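Local coordinates for protein uracil-DNA glycosylase (Epstein-Barr virus, PDB 6LYJ) that belongs to the uracil-DNA glycosylase superfamily, whose alpha/beta fold is built round a four-stranded parallel beta-sheet flanked by helices, at residues A[44-48]-A[167-173]; A[51-55]-A[164-168]. One frame throughout, in Å; residues are numbered along the deposited sequence.

Contact 1. Residues A[44-48]-A[167-173]; sequences FQRKL and WAWFTDH
Trp169 holds CG roughly anti to the backbone N (chi1 157°), which points the indole at Phe44 and Lys47 of the opposing helix. In Phe44 CG is anti to the carbonyl carbon, and the end of the side chain bends in until the ring meets the indole. The two rings form a T-shaped stack, with planes at 84°. The edge of the indole points at the face of Phe44: Trp169 CZ2 stands over it, off toward the rim, 3.7 Å from Phe44 CG. Phe44 in turn gives its own edge to His173. Its CE2 sits over the imidazole face, 3.6 Å from His173 CE1, so three aromatic groups form a cluster. Helix 42-59 and helix 167-181 meet here, with their local axes 10.9 Å apart and running at 134° to each other. Helix 167-181 comes after strands 145-149 and 154-155 and before strand 186-190 of the parallel sheet, so the contact ties the early helix to the alpha/beta core. Lys47 covers one face of the indole. Its chain bends near the end, bringing CE over the ring, and Lys47 NZ lies 4.8 Å from the centroid of the Trp169 five-membered ring in a cation-pi contact. At the indole edge, Phe44 O, already bonded to Leu48 N within its helix, is 3.4 Å from Trp169 CH2. Leu48 works on the buried side. Its CD1 makes a CH-pi contact over the Phe170 face, 4.1 Å from the ring centroid, while Leu48 CD2 is 3.9 Å from Phe170 CE1. Leu48 CD1 also reaches Trp167 CZ3 at 4.1 Å.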
loop_
_atom_site.group_PDB
_atom_site.type_symbol
_atom_site.label_atom_id
_atom_site.label_comp_id
_atom_site.label_asym_id
_atom_site.label_seq_id
_atom_site.Cartn_x
_atom_site.Cartn_y
_atom_site.Cartn_z
ATOM N N PHE A 44 18.738 8.436 -19.342
ATOM C CA PHE A 44 17.768 7.797 -18.458
ATOM C C PHE A 44 18.148 6.349 -18.185
ATOM O O PHE A 44 17.929 5.843 -17.078
ATOM C CB PHE A 44 16.355 7.883 -19.035
ATOM C CG PHE A 44 15.640 9.161 -18.698
ATOM C CD1 PHE A 44 16.350 10.285 -18.308
ATOM C CD2 PHE A 44 14.256 9.221 -18.720
ATOM C CE1 PHE A 44 15.694 11.457 -17.981
ATOM C CE2 PHE A 44 13.593 10.388 -18.391
ATOM C CZ PHE A 44 14.312 11.508 -18.019
ATOM N N GLN A 45 18.721 5.668 -19.184
ATOM C CA GLN A 45 19.244 4.327 -18.950
ATOM C C GLN A 45 20.315 4.345 -17.871
ATOM O O GLN A 45 20.325 3.488 -16.981
ATOM C CB GLN A 45 19.818 3.744 -20.241
ATOM C CG GLN A 45 18.799 3.446 -21.326
ATOM C CD GLN A 45 19.454 3.010 -22.622
ATOM O OE1 GLN A 45 20.254 2.076 -22.640
ATOM N NE2 GLN A 45 19.120 3.688 -23.717
ATOM N N ARG A 46 21.214 5.332 -17.923
ATOM C CA ARG A 46 22.283 5.408 -16.932
ATOM C C ARG A 46 21.735 5.742 -15.549
ATOM O O ARG A 46 22.219 5.215 -14.543
ATOM C CB ARG A 46 23.325 6.437 -17.368
ATOM C CG ARG A 46 24.215 5.944 -18.494
ATOM C CD ARG A 46 25.087 7.053 -19.063
ATOM N NE ARG A 46 25.986 7.626 -18.066
ATOM C CZ ARG A 46 26.831 8.621 -18.319
ATOM N NH1 ARG A 46 26.883 9.143 -19.530
ATOM N NH2 ARG A 46 27.626 9.093 -17.369
ATOM N N LYS A 47 20.717 6.602 -15.478
ATOM C CA LYS A 47 20.107 6.936 -14.190
ATOM C C LYS A 47 19.420 5.721 -13.566
ATOM O O LYS A 47 19.552 5.466 -12.357
ATOM C CB LYS A 47 19.124 8.095 -14.373
ATOM C CG LYS A 47 19.800 9.415 -14.727
ATOM C CD LYS A 47 18.831 10.413 -15.356
ATOM C CE LYS A 47 17.827 10.926 -14.345
ATOM N NZ LYS A 47 18.494 11.671 -13.249
ATOM N N LEU A 48 18.689 4.950 -14.375
ATOM C CA LEU A 48 18.101 3.712 -13.868
ATOM C C LEU A 48 19.186 2.733 -13.423
ATOM O O LEU A 48 19.076 2.109 -12.357
ATOM C CB LEU A 48 17.197 3.087 -14.929
ATOM C CG LEU A 48 16.639 1.703 -14.593
ATOM C CD1 LEU A 48 15.835 1.743 -13.302
ATOM C CD2 LEU A 48 15.793 1.178 -15.747
ATOM N N TRP A 167 13.941 5.510 -6.974
ATOM C CA TRP A 167 12.843 4.746 -7.561
ATOM C C TRP A 167 11.696 5.655 -7.990
ATOM O O TRP A 167 11.026 5.383 -8.992
ATOM C CB TRP A 167 12.334 3.685 -6.581
ATOM C CG TRP A 167 13.210 2.460 -6.444
ATOM C CD1 TRP A 167 13.683 1.918 -5.280
ATOM C CD2 TRP A 167 13.711 1.632 -7.501
ATOM N NE1 TRP A 167 14.441 0.807 -5.548
ATOM C CE2 TRP A 167 14.475 0.609 -6.905
ATOM C CE3 TRP A 167 13.591 1.657 -8.897
ATOM C CZ2 TRP A 167 15.115 -0.380 -7.653
ATOM C CZ3 TRP A 167 14.227 0.675 -9.637
ATOM C CH2 TRP A 167 14.980 -0.329 -9.014
ATOM N N ALA A 168 11.432 6.720 -7.223
ATOM C CA ALA A 168 10.281 7.572 -7.511
ATOM C C ALA A 168 10.406 8.246 -8.874
ATOM O O ALA A 168 9.418 8.361 -9.608
ATOM C CB ALA A 168 10.107 8.619 -6.407
ATOM N N TRP A 169 11.614 8.685 -9.236
ATOM C CA TRP A 169 11.834 9.210 -10.583
ATOM C C TRP A 169 11.469 8.175 -11.644
ATOM O O TRP A 169 10.767 8.484 -12.619
ATOM C CB TRP A 169 13.293 9.648 -10.738
ATOM C CG TRP A 169 13.746 9.683 -12.161
ATOM C CD1 TRP A 169 13.564 10.696 -13.055
ATOM C CD2 TRP A 169 14.435 8.643 -12.864
ATOM N NE1 TRP A 169 14.105 10.354 -14.272
ATOM C CE2 TRP A 169 14.643 9.098 -14.180
ATOM C CE3 TRP A 169 14.898 7.371 -12.506
ATOM C CZ2 TRP A 169 15.296 8.326 -15.142
ATOM C CZ3 TRP A 169 15.541 6.606 -13.465
ATOM C CH2 TRP A 169 15.737 7.088 -14.764
ATOM N N PHE A 170 11.891 6.925 -11.441
ATOM C CA PHE A 170 11.660 5.894 -12.448
ATOM C C PHE A 170 10.177 5.572 -12.571
ATOM O O PHE A 170 9.640 5.504 -13.683
ATOM C CB PHE A 170 12.462 4.635 -12.118
ATOM C CG PHE A 170 12.136 3.462 -13.008
ATOM C CD1 PHE A 170 12.406 3.515 -14.367
ATOM C CD2 PHE A 170 11.561 2.312 -12.489
ATOM C CE1 PHE A 170 12.101 2.443 -15.199
ATOM C CE2 PHE A 170 11.259 1.231 -13.315
ATOM C CZ PHE A 170 11.531 1.300 -14.669
ATOM N N THR A 171 9.497 5.350 -11.441
ATOM C CA THR A 171 8.086 4.977 -11.516
ATOM C C THR A 171 7.212 6.147 -11.960
ATOM O O THR A 171 6.207 5.930 -12.651
ATOM C CB THR A 171 7.605 4.400 -10.179
ATOM O OG1 THR A 171 7.891 5.307 -9.107
ATOM C CG2 THR A 171 8.282 3.061 -9.909
ATOM N N ASP A 172 7.568 7.387 -11.595
ATOM C CA ASP A 172 6.914 8.552 -12.183
ATOM C C ASP A 172 7.014 8.520 -13.702
ATOM O O ASP A 172 6.027 8.757 -14.412
ATOM C CB ASP A 172 7.544 9.843 -11.650
ATOM C CG ASP A 172 6.997 10.259 -10.292
ATOM O OD1 ASP A 172 6.110 9.570 -9.747
ATOM O OD2 ASP A 172 7.471 11.291 -9.775
ATOM N N HIS A 173 8.219 8.259 -14.219
ATOM C CA HIS A 173 8.394 8.233 -15.666
ATOM C C HIS A 173 7.570 7.110 -16.289
ATOM O O HIS A 173 6.961 7.292 -17.352
ATOM C CB HIS A 173 9.878 8.089 -16.007
ATOM C CG HIS A 173 10.177 8.133 -17.476
ATOM N ND1 HIS A 173 10.098 9.292 -18.217
ATOM C CD2 HIS A 173 10.584 7.167 -18.332
ATOM C CE1 HIS A 173 10.428 9.034 -19.471
ATOM N NE2 HIS A 173 10.729 7.751 -19.565
#

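Contact 2. Residues A[51-55]-A[164-168]; sequences VIACV and DIGWA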
loop_
_atom_site.group_PDB
_atom_site.type_symbol
_atom_site.label_atom_id
_atom_site.label_comp_id
_atom_site.label_asym_id
_atom_site.label_seq_id
_atom_site.Cartn_x
_atom_site.Cartn_y
_atom_site.Cartn_z
ATOM N N VAL A 51 20.379 3.686 -10.045
ATOM C CA VAL A 51 19.498 3.288 -8.946
ATOM C C VAL A 51 19.675 1.802 -8.644
ATOM O O VAL A 51 19.746 1.384 -7.475
ATOM C CB VAL A 51 18.035 3.630 -9.273
ATOM C CG1 VAL A 51 17.140 3.275 -8.097
ATOM C CG2 VAL A 51 17.898 5.102 -9.622
ATOM N N ILE A 52 19.714 0.982 -9.697
ATOM C CA ILE A 52 19.947 -0.452 -9.535
ATOM C C ILE A 52 21.262 -0.705 -8.804
ATOM O O ILE A 52 21.343 -1.561 -7.915
ATOM C CB ILE A 52 19.908 -1.145 -10.908
ATOM C CG1 ILE A 52 18.483 -1.109 -11.464
ATOM C CG2 ILE A 52 20.431 -2.575 -10.813
ATOM C CD1 ILE A 52 18.377 -1.536 -12.904
ATOM N N ALA A 53 22.310 0.043 -9.165
ATOM C CA ALA A 53 23.605 -0.116 -8.511
ATOM C C ALA A 53 23.532 0.274 -7.040
ATOM O O ALA A 53 24.163 -0.363 -6.189
ATOM C CB ALA A 53 24.664 0.709 -9.244
ATOM N N CYS A 54 22.798 1.346 -6.730
ATOM C CA CYS A 54 22.610 1.744 -5.338
ATOM C C CYS A 54 21.979 0.616 -4.534
ATOM O O CYS A 54 22.426 0.299 -3.422
ATOM C CB CYS A 54 21.742 3.002 -5.268
ATOM S SG CYS A 54 21.361 3.558 -3.590
ATOM N N VAL A 55 20.918 0.010 -5.078
ATOM C CA VAL A 55 20.277 -1.100 -4.374
ATOM C C VAL A 55 21.255 -2.259 -4.209
ATOM O O VAL A 55 21.283 -2.923 -3.164
ATOM C CB VAL A 55 18.994 -1.540 -5.104
ATOM C CG1 VAL A 55 18.355 -2.728 -4.391
ATOM C CG2 VAL A 55 18.003 -0.387 -5.200
ATOM N N ASP A 164 14.103 7.504 -1.171
ATOM C CA ASP A 164 14.860 8.605 -1.757
ATOM C C ASP A 164 16.079 8.147 -2.549
ATOM O O ASP A 164 17.000 8.939 -2.767
ATOM C CB ASP A 164 15.290 9.593 -0.669
ATOM C CG ASP A 164 14.115 10.304 -0.030
ATOM O OD1 ASP A 164 13.229 10.780 -0.772
ATOM O OD2 ASP A 164 14.074 10.382 1.216
ATOM N N ILE A 165 16.122 6.889 -2.986
ATOM C CA ILE A 165 17.283 6.406 -3.722
ATOM C C ILE A 165 17.092 6.489 -5.228
ATOM O O ILE A 165 17.994 6.098 -5.983
ATOM C CB ILE A 165 17.645 4.972 -3.295
ATOM C CG1 ILE A 165 16.558 3.996 -3.733
ATOM C CG2 ILE A 165 17.856 4.917 -1.787
ATOM C CD1 ILE A 165 16.914 2.559 -3.477
ATOM N N GLY A 166 15.949 6.987 -5.689
ATOM C CA GLY A 166 15.722 7.216 -7.102
ATOM C C GLY A 166 14.614 6.391 -7.721
ATOM O O GLY A 166 14.364 6.541 -8.924
ATOM N N TRP A 167 13.941 5.510 -6.974
ATOM C CA TRP A 167 12.843 4.746 -7.561
ATOM C C TRP A 167 11.696 5.655 -7.990
ATOM O O TRP A 167 11.026 5.383 -8.992
ATOM C CB TRP A 167 12.334 3.685 -6.581
ATOM C CG TRP A 167 13.210 2.460 -6.444
ATOM C CD1 TRP A 167 13.683 1.918 -5.280
ATOM C CD2 TRP A 167 13.711 1.632 -7.501
ATOM N NE1 TRP A 167 14.441 0.807 -5.548
ATOM C CE2 TRP A 167 14.475 0.609 -6.905
ATOM C CE3 TRP A 167 13.591 1.657 -8.897
ATOM C CZ2 TRP A 167 15.115 -0.380 -7.653
ATOM C CZ3 TRP A 167 14.227 0.675 -9.637
ATOM C CH2 TRP A 167 14.980 -0.329 -9.014
ATOM N N ALA A 168 11.432 6.720 -7.223
ATOM C CA ALA A 168 10.281 7.572 -7.511
ATOM C C ALA A 168 10.406 8.246 -8.874
ATOM O O ALA A 168 9.418 8.361 -9.608
ATOM C CB ALA A 168 10.107 8.619 -6.407
#
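Val51 and Trp167 set the pattern of this contact. The methyl CG1 of Val51 sits over the centre of the six-membered ring of Trp167, 3.8 Å from its centroid and 10° off the normal. This is a CH-pi contact. Val55, one helical turn further on, lies across the indole at about a right angle. Its CG2 meets the nitrogen side of the ring system, with Val55 CG2 3.8 Å from Trp167 CZ2. Ile52 adds a looser touch at CH2 of the same indole. Ile165 comes in beside the valines. Its chi1 of 68° tucks CG1 in over the backbone, and the extended chi2 carries CD1 out to Val55, where Ile165 CD1 and Val55 CG2 are 3.6 Å apart. These two side chains also cross nearly at right angles. At the CB end of Ile165, Cys54 SG lies 4.0 Å from Ile165 CB. The backbone takes part too: Val51 CG1 is 3.6 Å from Ile165 O. Gly166, at the N-cap of helix 167-181, has a positive phi of 116°, which suits a glycine. It has no side chain between it and Val51, and the backbones come close, with Val51 CA and Gly166 CA 5.8 Å apart. The contact packs one side of helix 42-59 against the turn that starts helix 167-181. The indole N-H is bonded to Thr153 OG1 in a neighbouring loop, which also touches Val55 and Ile165. With that group satisfied, the contact is van der Waals and CH-pi packing of methyls, sulfur and indole, with Val51 also against the carbonyl oxygens of Ile165 and Gly166.

Both contacts join helix 42-59 to the start of helix 167-181, and their centres lie about 8 Å apart. Contact 1 lies toward the beginning of the first helix and uses the opening turns of the second. Contact 2 lies further along the first helix and takes in the turn leading into the second. Trp167 belongs to both. Contact 1 spans from a buried leucine to an exposed lysine, and mixes aromatic stacking with a cation-pi contact. Contact 2 packs aliphatic side chains and a cysteine sulfur round one indole and the turn backbone, with no charged group; four of its seven touching residues are buried and none exposed, against three and one in contact 1.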